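Local coordinates for protein beta-glucosidase (Saccharopolyspora erythraea D, PDB 5M6G) that probably hydrolyses terminal, non-reducing beta-D-glucosyl residues with release of beta-D-glucose, as a two-domain glycoside hydrolase of family 3, at residues Met58-Lys63 / Glu364-Ala369; Lys436-Ile441 / Val478-His483; Asn485-Ser490 / Ile524-Ala529. All blocks are in the same frame, centred on the assembly; numbering follows the deposited sequence.

Interaction 1. Residues Met58-Lys63 / Glu364-Ala369; sequences MSLDDK and ERIDDA
Lys63 on helix 60-66 reaches across to Ile366 and Asp367 of helix 363-379, joining two helices in the family 3 N-terminal domain, which belongs to the TIM-barrel clan. Its CB starts the contact, resting 3.7 Å from CG2 of Ile366. With CG anti to the carbonyl carbon (chi1 -68°) and the rest of the chain extended, the side chain runs straight out to the neighbouring helix. CD and CE pass alongside the carboxylate of Asp367, CD lying 3.4 Å from OD1, and NZ closes a salt bridge to the same oxygen at 2.9 Å. NZ meets OD1 on its syn side, tilted 20° from the carboxylate plane, while OD2 stays more distant. With an alanine here, the Asp367 carboxylate would probably be left without its positive mate and freer to turn. Nearer the backbones the contact is apolar: the CG2 branch of Ile366 also meets CD1 of Leu60 at 4.2 Å, the two side chains crossing at about a right angle, and Leu352 and Val356 of helix 345-357 add to the packing round Ile366. A capping box fixes the first turn of helix 60-66: Asp62 N donates to Ser59 OG, and Ser59 N returns a bond of 2.9 Å to Asp62 OD2, on its anti side and tilted 27° from the carboxylate plane.

Interaction 2. Residues Lys436-Ile441 / Val478-His483; sequences KNADDI and VTYDRH
The ring of Tyr480 and the guanidinium of Arg482 are the flat groups that meet the loop 436-441. Over one face of the tyrosine ring lies CB of Asp439, 4.1 Å from CZ, while CB of Ala438 approaches CE1 obliquely at 3.8 Å. Over the opposite face sits the backbone N of Arg482, 3.7 Å from the ring plane and offset toward the rim. Tyr480 places its CG anti to the backbone N (chi1 166°), which sends the ring across to the loop and brings its hydroxyl to a bridging water. This water lies 2.8 Å from Tyr480 OH, accepts from Asp439 N at 3.0 Å and donates a weak bond to Lys436 O, so the phenol is tied to the loop backbone without a direct bond.

The guanidinium of Arg482 comes obliquely upon CB of Lys436, 3.6 Å from NE, at the end of a chain extended from CG to NE. The two cationic ends do not meet: NZ of Lys436 and NH2 of Arg482 stay 6.5 Å apart, and acidic partners probably ease their proximity. Glu519 pairs with Arg482 NE; Asp517 and Asp520 pair with Lys436 NZ, which also donates to Gly499 O. An Asx turn from Asp481 OD1 to His483 N bends the chain after Tyr480.

The loop follows strand 431-434 and leads into helix 441-445, with Asp440 at the N-cap. Strand 478-480 forms an outer edge of the mixed C-terminal-domain sheet, hydrogen-bonded to strand 431-434, and Tyr480 also packs on Leu466 of helix 465-472.

Interaction 3. Residues Asn485-Ser490 / Ile524-Ala529; sequences NGVDGS and IAKLRA
The loop 485-490 runs past the last turns of helix 518-528, its backbone coming nearest at Val487 and Leu527, whose CA atoms are 6.6 Å apart. At Gly486 phi is 97°, and a side chain there would be jammed against the carbonyl O of Asn485. Val487 forms the apolar centre: its CG1 meets CD2 of Leu527 at 3.8 Å and lies as far from the backbone O of Lys526. Placed between the backbone N and the carbonyl carbon (chi1 72°), CG1 is the branch that faces both helix residues, while CB and CG2 also border on the same leucine methyl. The valine and leucine side chains cross at about a right angle.

Lys526 meets Asn485 through its aliphatic part. CE lies 3.3 Å from Asn485 OD1, and the chain, bent at its last two torsions, leaves NZ 3.7 Å from that oxygen, so the amide oxygen rests against the aliphatic end of the lysine and no hydrogen bond forms between them. Farther along the loop, Asp488 OD1 accepts from Ser490 N in an Asx turn.

The loop links strands 478-480 and 493-499. Phe432 of strand 431-434 touches both Val487 and Leu527, and the leucine reaches inward to Ala494 and Ala496 of strand 493-499 and Val534 of strand 534-539, where helix 518-528 lies against the C-terminal-domain sheet.

Interactions 2 and 3 are neighbours in the C-terminal domain, with centres about 14 Å apart; they touch where His483 O lies 3.3 Å from Lys526 CD. Helix 518-528 serves both: its start carries acidic partners of Lys436 and Arg482, its end packs against loop 485-490. Interaction 1 belongs to the N-terminal domain on the other side of the chain's centre, its centre about 56 Å from that of interaction 2 and about 67 Å from that of interaction 3. Interactions 1 and 3 lie away from the annotated sites, including the sorbitol pocket with Asp310 and Glu505, whereas in interaction 2 the side chain of Asp439 is about 8 Å from a bound magnesium ion.

Interaction 1. Residues Met58-Lys63 / Glu364-Ala369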
loop_
_atom_site.group_PDB
_atom_site.type_symbol
_atom_site.label_atom_id
_atom_site.label_comp_id
_atom_site.label_asym_id
_atom_site.label_seq_id
_atom_site.Cartn_x
_atom_site.Cartn_y
_atom_site.Cartn_z
ATOM N N MET A 58 -25.363 18.738 16.688
ATOM C CA MET A 58 -25.240 18.758 15.240
ATOM C C MET A 58 -26.596 18.719 14.550
ATOM O O MET A 58 -27.499 17.977 14.958
ATOM C CB MET A 58 -24.392 17.575 14.768
ATOM C CG MET A 58 -22.942 17.673 15.207
ATOM S SD MET A 58 -22.027 16.133 14.897
ATOM C CE MET A 58 -21.717 16.232 13.138
ATOM N N SER A 59 -26.728 19.525 13.501
ATOM C CA SER A 59 -27.832 19.383 12.571
ATOM C C SER A 59 -27.607 18.161 11.689
ATOM O O SER A 59 -26.498 17.637 11.579
ATOM C CB SER A 59 -27.959 20.609 11.680
ATOM O OG SER A 59 -26.804 20.740 10.865
ATOM N N LEU A 60 -28.687 17.710 11.050
ATOM C CA LEU A 60 -28.544 16.642 10.068
ATOM C C LEU A 60 -27.502 17.011 9.017
ATOM O O LEU A 60 -26.660 16.184 8.648
ATOM C CB LEU A 60 -29.893 16.336 9.414
ATOM C CG LEU A 60 -29.810 15.299 8.285
ATOM C CD1 LEU A 60 -29.163 14.016 8.769
ATOM C CD2 LEU A 60 -31.199 15.024 7.721
ATOM N N ASP A 61 -27.517 18.265 8.552
ATOM C CA ASP A 61 -26.543 18.683 7.547
ATOM C C ASP A 61 -25.116 18.576 8.072
ATOM O O ASP A 61 -24.204 18.213 7.318
ATOM C CB ASP A 61 -26.835 20.110 7.074
ATOM C CG ASP A 61 -27.994 20.166 6.095
ATOM O OD1 ASP A 61 -28.660 19.130 5.906
ATOM O OD2 ASP A 61 -28.251 21.241 5.523
ATOM N N ASP A 62 -24.894 18.880 9.359
ATOM C CA ASP A 62 -23.559 18.673 9.927
ATOM C C ASP A 62 -23.169 17.203 9.845
ATOM O O ASP A 62 -22.024 16.867 9.506
ATOM C CB ASP A 62 -23.499 19.138 11.386
ATOM C CG ASP A 62 -23.737 20.647 11.554
ATOM O OD1 ASP A 62 -23.193 21.432 10.749
ATOM O OD2 ASP A 62 -24.453 21.035 12.508
ATOM N N LYS A 63 -24.115 16.313 10.159
ATOM C CA LYS A 63 -23.834 14.882 10.168
ATOM C C LYS A 63 -23.584 14.353 8.761
ATOM O O LYS A 63 -22.727 13.483 8.562
ATOM C CB LYS A 63 -25.001 14.130 10.827
ATOM C CG LYS A 63 -25.152 14.388 12.321
ATOM C CD LYS A 63 -26.386 13.674 12.884
ATOM C CE LYS A 63 -26.684 14.128 14.312
ATOM N NZ LYS A 63 -27.996 13.538 14.760
ATOM N N GLU A 364 -30.811 6.378 12.304
ATOM C CA GLU A 364 -29.778 5.751 13.121
ATOM C C GLU A 364 -28.545 5.388 12.299
ATOM O O GLU A 364 -27.449 5.282 12.861
ATOM C CB GLU A 364 -30.332 4.509 13.819
ATOM C CG GLU A 364 -30.587 3.334 12.900
ATOM C CD GLU A 364 -30.838 2.046 13.661
ATOM O OE1 GLU A 364 -29.908 1.204 13.749
ATOM O OE2 GLU A 364 -31.964 1.890 14.184
ATOM N N ARG A 365 -28.708 5.204 10.989
ATOM C CA ARG A 365 -27.578 4.850 10.138
ATOM C C ARG A 365 -26.626 6.034 10.019
ATOM O O ARG A 365 -25.401 5.874 10.133
ATOM C CB ARG A 365 -28.101 4.373 8.773
ATOM C CG ARG A 365 -27.070 3.826 7.746
ATOM C CD ARG A 365 -26.367 2.518 8.162
ATOM N NE ARG A 365 -25.198 2.735 9.018
ATOM C CZ ARG A 365 -24.043 3.243 8.598
ATOM N NH1 ARG A 365 -23.896 3.594 7.324
ATOM N NH2 ARG A 365 -23.038 3.419 9.453
ATOM N N ILE A 366 -27.181 7.238 9.857
ATOM C CA ILE A 366 -26.362 8.451 9.848
ATOM C C ILE A 366 -25.682 8.644 11.197
ATOM O O ILE A 366 -24.520 9.071 11.272
ATOM C CB ILE A 366 -27.225 9.674 9.478
ATOM C CG1 ILE A 366 -27.916 9.477 8.125
ATOM C CG2 ILE A 366 -26.386 10.966 9.513
ATOM C CD1 ILE A 366 -26.973 9.172 6.964
ATOM N N ASP A 367 -26.402 8.363 12.288
ATOM C CA ASP A 367 -25.819 8.541 13.615
ATOM C C ASP A 367 -24.722 7.521 13.872
ATOM O O ASP A 367 -23.695 7.842 14.484
ATOM C CB ASP A 367 -26.898 8.432 14.696
ATOM C CG ASP A 367 -27.773 9.674 14.793
ATOM O OD1 ASP A 367 -27.434 10.708 14.185
ATOM O OD2 ASP A 367 -28.808 9.608 15.499
ATOM N N ASP A 368 -24.924 6.279 13.427
ATOM C CA ASP A 368 -23.873 5.280 13.569
ATOM C C ASP A 368 -22.612 5.712 12.825
ATOM O O ASP A 368 -21.501 5.631 13.363
ATOM C CB ASP A 368 -24.372 3.924 13.062
ATOM C CG ASP A 368 -23.265 2.908 12.937
ATOM O OD1 ASP A 368 -22.709 2.513 13.978
ATOM O OD2 ASP A 368 -22.957 2.497 11.798
ATOM N N ALA A 369 -22.762 6.188 11.585
ATOM C CA ALA A 369 -21.591 6.619 10.825
ATOM C C ALA A 369 -20.897 7.778 11.521
ATOM O O ALA A 369 -19.662 7.816 11.610
ATOM C CB ALA A 369 -21.997 7.011 9.403
#

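Interaction 2. Residues Lys436-Ile441 / Val478-His483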
loop_
_atom_site.group_PDB
_atom_site.type_symbol
_atom_site.label_atom_id
_atom_site.label_comp_id
_atom_site.label_asym_id
_atom_site.label_seq_id
_atom_site.Cartn_x
_atom_site.Cartn_y
_atom_site.Cartn_z
ATOM N N LYS A 436 17.203 -2.885 -17.510
ATOM C CA LYS A 436 16.449 -1.635 -17.385
ATOM C C LYS A 436 16.086 -1.301 -15.943
ATOM O O LYS A 436 15.664 -0.173 -15.671
ATOM C CB LYS A 436 15.180 -1.691 -18.241
ATOM C CG LYS A 436 14.096 -2.629 -17.720
ATOM C CD LYS A 436 12.772 -2.411 -18.475
ATOM C CE LYS A 436 11.685 -3.383 -18.025
ATOM N NZ LYS A 436 11.878 -4.799 -18.490
ATOM N N ASN A 437 16.236 -2.241 -15.013
ATOM C CA ASN A 437 15.951 -1.989 -13.609
ATOM C C ASN A 437 17.213 -1.849 -12.766
ATOM O O ASN A 437 17.119 -1.812 -11.539
ATOM C CB ASN A 437 15.037 -3.091 -13.058
ATOM C CG ASN A 437 13.620 -2.956 -13.573
ATOM O OD1 ASN A 437 13.275 -1.920 -14.130
ATOM N ND2 ASN A 437 12.786 -3.990 -13.383
ATOM N N ALA A 438 18.389 -1.743 -13.396
ATOM C CA ALA A 438 19.646 -1.688 -12.651
ATOM C C ALA A 438 19.923 -0.319 -12.038
ATOM O O ALA A 438 20.594 -0.233 -10.999
ATOM C CB ALA A 438 20.821 -2.073 -13.564
ATOM N N ASP A 439 19.465 0.754 -12.680
ATOM C CA ASP A 439 19.888 2.109 -12.341
ATOM C C ASP A 439 18.689 3.048 -12.437
ATOM O O ASP A 439 18.699 4.051 -13.145
ATOM C CB ASP A 439 21.012 2.578 -13.271
ATOM C CG ASP A 439 21.659 3.878 -12.811
ATOM O OD1 ASP A 439 21.733 4.112 -11.591
ATOM O OD2 ASP A 439 22.117 4.663 -13.674
ATOM N N ASP A 440 17.619 2.734 -11.706
ATOM C CA ASP A 440 16.380 3.484 -11.903
ATOM C C ASP A 440 15.600 3.475 -10.592
ATOM O O ASP A 440 14.997 2.461 -10.233
ATOM C CB ASP A 440 15.569 2.895 -13.049
ATOM C CG ASP A 440 14.502 3.846 -13.559
ATOM O OD1 ASP A 440 13.531 4.117 -12.819
ATOM O OD2 ASP A 440 14.629 4.320 -14.707
ATOM N N ILE A 441 15.622 4.614 -9.893
ATOM C CA ILE A 441 14.910 4.749 -8.625
ATOM C C ILE A 441 13.436 4.429 -8.809
ATOM O O ILE A 441 12.830 3.703 -8.008
ATOM C CB ILE A 441 15.105 6.169 -8.062
ATOM C CG1 ILE A 441 16.574 6.402 -7.701
ATOM C CG2 ILE A 441 14.176 6.410 -6.885
ATOM C CD1 ILE A 441 17.035 5.603 -6.500
ATOM N N VAL A 478 33.337 -1.109 -12.471
ATOM C CA VAL A 478 31.971 -1.584 -12.691
ATOM C C VAL A 478 31.468 -0.912 -13.956
ATOM O O VAL A 478 31.266 0.312 -13.974
ATOM C CB VAL A 478 31.040 -1.282 -11.503
ATOM C CG1 VAL A 478 29.621 -1.792 -11.795
ATOM C CG2 VAL A 478 31.587 -1.898 -10.227
ATOM N N THR A 479 31.280 -1.697 -15.006
ATOM C CA THR A 479 30.792 -1.211 -16.287
ATOM C C THR A 479 29.286 -1.420 -16.342
ATOM O O THR A 479 28.800 -2.515 -16.044
ATOM C CB THR A 479 31.452 -1.959 -17.450
ATOM O OG1 THR A 479 32.881 -1.936 -17.309
ATOM C CG2 THR A 479 31.054 -1.343 -18.781
ATOM N N TYR A 480 28.551 -0.384 -16.732
ATOM C CA TYR A 480 27.101 -0.473 -16.836
ATOM C C TYR A 480 26.659 -0.124 -18.246
ATOM O O TYR A 480 27.073 0.903 -18.793
ATOM C CB TYR A 480 26.396 0.453 -15.840
ATOM C CG TYR A 480 24.930 0.624 -16.173
ATOM C CD1 TYR A 480 24.029 -0.417 -15.974
ATOM C CD2 TYR A 480 24.453 1.814 -16.707
ATOM C CE1 TYR A 480 22.685 -0.275 -16.290
ATOM C CE2 TYR A 480 23.114 1.974 -17.017
ATOM C CZ TYR A 480 22.236 0.929 -16.808
ATOM O OH TYR A 480 20.908 1.081 -17.128
ATOM N N ASP A 481 25.823 -0.979 -18.828
ATOM C CA ASP A 481 25.109 -0.650 -20.055
ATOM C C ASP A 481 23.719 -1.258 -19.987
ATOM O O ASP A 481 23.581 -2.464 -19.745
ATOM C CB ASP A 481 25.835 -1.168 -21.300
ATOM C CG ASP A 481 25.182 -0.693 -22.588
ATOM O OD1 ASP A 481 24.230 -1.343 -23.064
ATOM O OD2 ASP A 481 25.620 0.344 -23.123
ATOM N N ARG A 482 22.698 -0.434 -20.230
ATOM C CA ARG A 482 21.326 -0.900 -20.054
ATOM C C ARG A 482 21.068 -2.196 -20.805
ATOM O O ARG A 482 20.395 -3.096 -20.291
ATOM C CB ARG A 482 20.329 0.161 -20.509
ATOM C CG ARG A 482 18.878 -0.347 -20.473
ATOM C CD ARG A 482 17.892 0.783 -20.655
ATOM N NE ARG A 482 16.537 0.292 -20.894
ATOM C CZ ARG A 482 15.488 1.096 -21.040
ATOM N NH1 ARG A 482 15.660 2.410 -20.972
ATOM N NH2 ARG A 482 14.282 0.595 -21.253
ATOM N N HIS A 483 21.615 -2.319 -22.016
ATOM C CA HIS A 483 21.314 -3.439 -22.896
ATOM C C HIS A 483 22.422 -4.481 -22.935
ATOM O O HIS A 483 22.390 -5.374 -23.791
ATOM C CB HIS A 483 21.014 -2.924 -24.305
ATOM C CG HIS A 483 19.806 -2.040 -24.372
ATOM N ND1 HIS A 483 18.532 -2.534 -24.552
ATOM C CD2 HIS A 483 19.676 -0.697 -24.257
ATOM C CE1 HIS A 483 17.671 -1.533 -24.559
ATOM N NE2 HIS A 483 18.339 -0.407 -24.381
HETATM O O HOH W 1 18.628 0.940 -15.592
#

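Interaction 3. Residues Asn485-Ser490 / Ile524-Ala529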
loop_
_atom_site.group_PDB
_atom_site.type_symbol
_atom_site.label_atom_id
_atom_site.label_comp_id
_atom_site.label_asym_id
_atom_site.label_seq_id
_atom_site.Cartn_x
_atom_site.Cartn_y
_atom_site.Cartn_z
ATOM N N ASN A 485 25.496 -3.996 -23.777
ATOM C CA ASN A 485 26.465 -3.739 -24.835
ATOM C C ASN A 485 27.840 -3.467 -24.244
ATOM O O ASN A 485 27.979 -2.691 -23.296
ATOM C CB ASN A 485 26.015 -2.559 -25.693
ATOM C CG ASN A 485 24.801 -2.888 -26.529
ATOM O OD1 ASN A 485 24.618 -4.026 -26.943
ATOM N ND2 ASN A 485 23.965 -1.896 -26.776
ATOM N N GLY A 486 28.862 -4.115 -24.797
ATOM C CA GLY A 486 30.206 -3.940 -24.303
ATOM C C GLY A 486 30.660 -5.008 -23.337
ATOM O O GLY A 486 31.838 -5.019 -22.959
ATOM N N VAL A 487 29.766 -5.901 -22.918
ATOM C CA VAL A 487 30.191 -7.004 -22.071
ATOM C C VAL A 487 31.068 -7.940 -22.896
ATOM O O VAL A 487 30.871 -8.103 -24.106
ATOM C CB VAL A 487 28.983 -7.747 -21.469
ATOM C CG1 VAL A 487 28.254 -8.583 -22.530
ATOM C CG2 VAL A 487 29.421 -8.623 -20.304
ATOM N N ASP A 488 32.061 -8.536 -22.243
ATOM C CA ASP A 488 32.917 -9.521 -22.892
ATOM C C ASP A 488 33.461 -10.456 -21.823
ATOM O O ASP A 488 33.175 -10.301 -20.632
ATOM C CB ASP A 488 34.045 -8.859 -23.710
ATOM C CG ASP A 488 34.959 -7.970 -22.878
ATOM O OD1 ASP A 488 35.314 -8.332 -21.739
ATOM O OD2 ASP A 488 35.347 -6.897 -23.386
ATOM N N GLY A 489 34.271 -11.421 -22.264
ATOM C CA GLY A 489 34.790 -12.460 -21.390
ATOM C C GLY A 489 35.828 -11.996 -20.394
ATOM O O GLY A 489 36.238 -12.797 -19.549
ATOM N N SER A 490 36.240 -10.728 -20.448
ATOM C CA SER A 490 37.191 -10.215 -19.470
ATOM C C SER A 490 36.550 -9.879 -18.127
ATOM O O SER A 490 37.276 -9.589 -17.170
ATOM C CB SER A 490 37.898 -8.970 -20.019
ATOM O OG SER A 490 37.050 -7.833 -19.966
ATOM N N ILE A 524 19.773 -10.415 -21.243
ATOM C CA ILE A 524 20.312 -11.592 -20.568
ATOM C C ILE A 524 21.047 -12.487 -21.561
ATOM O O ILE A 524 22.108 -13.039 -21.249
ATOM C CB ILE A 524 19.198 -12.363 -19.840
ATOM C CG1 ILE A 524 18.630 -11.541 -18.680
ATOM C CG2 ILE A 524 19.724 -13.708 -19.352
ATOM C CD1 ILE A 524 17.337 -12.134 -18.097
ATOM N N ALA A 525 20.498 -12.647 -22.769
ATOM C CA ALA A 525 21.159 -13.488 -23.767
ATOM C C ALA A 525 22.508 -12.905 -24.160
ATOM O O ALA A 525 23.499 -13.636 -24.301
ATOM C CB ALA A 525 20.264 -13.656 -24.995
ATOM N N LYS A 526 22.572 -11.583 -24.313
ATOM C CA LYS A 526 23.841 -10.931 -24.612
ATOM C C LYS A 526 24.863 -11.175 -23.509
ATOM O O LYS A 526 26.047 -11.397 -23.790
ATOM C CB LYS A 526 23.616 -9.436 -24.827
ATOM C CG LYS A 526 24.843 -8.695 -25.332
ATOM C CD LYS A 526 24.527 -7.225 -25.525
ATOM C CE LYS A 526 23.407 -7.053 -26.536
ATOM N NZ LYS A 526 23.853 -7.480 -27.890
ATOM N N LEU A 527 24.426 -11.142 -22.244
ATOM C CA LEU A 527 25.339 -11.389 -21.133
ATOM C C LEU A 527 25.768 -12.847 -21.085
ATOM O O LEU A 527 26.941 -13.144 -20.838
ATOM C CB LEU A 527 24.700 -11.006 -19.798
ATOM C CG LEU A 527 24.318 -9.550 -19.522
ATOM C CD1 LEU A 527 24.094 -9.351 -18.025
ATOM C CD2 LEU A 527 25.362 -8.605 -20.043
ATOM N N ARG A 528 24.831 -13.775 -21.274
ATOM C CA ARG A 528 25.229 -15.176 -21.262
ATOM C C ARG A 528 26.182 -15.491 -22.410
ATOM O O ARG A 528 27.098 -16.304 -22.246
ATOM C CB ARG A 528 23.997 -16.080 -21.311
ATOM C CG ARG A 528 23.033 -15.865 -20.146
ATOM C CD ARG A 528 22.107 -17.047 -19.918
ATOM N NE ARG A 528 21.655 -17.639 -21.169
ATOM C CZ ARG A 528 21.951 -18.872 -21.571
ATOM N NH1 ARG A 528 22.685 -19.678 -20.814
ATOM N NH2 ARG A 528 21.498 -19.301 -22.734
ATOM N N ALA A 529 26.000 -14.845 -23.569
ATOM C CA ALA A 529 26.864 -15.106 -24.720
ATOM C C ALA A 529 28.309 -14.714 -24.458
ATOM O O ALA A 529 29.204 -15.153 -25.189
ATOM C CB ALA A 529 26.357 -14.362 -25.952
#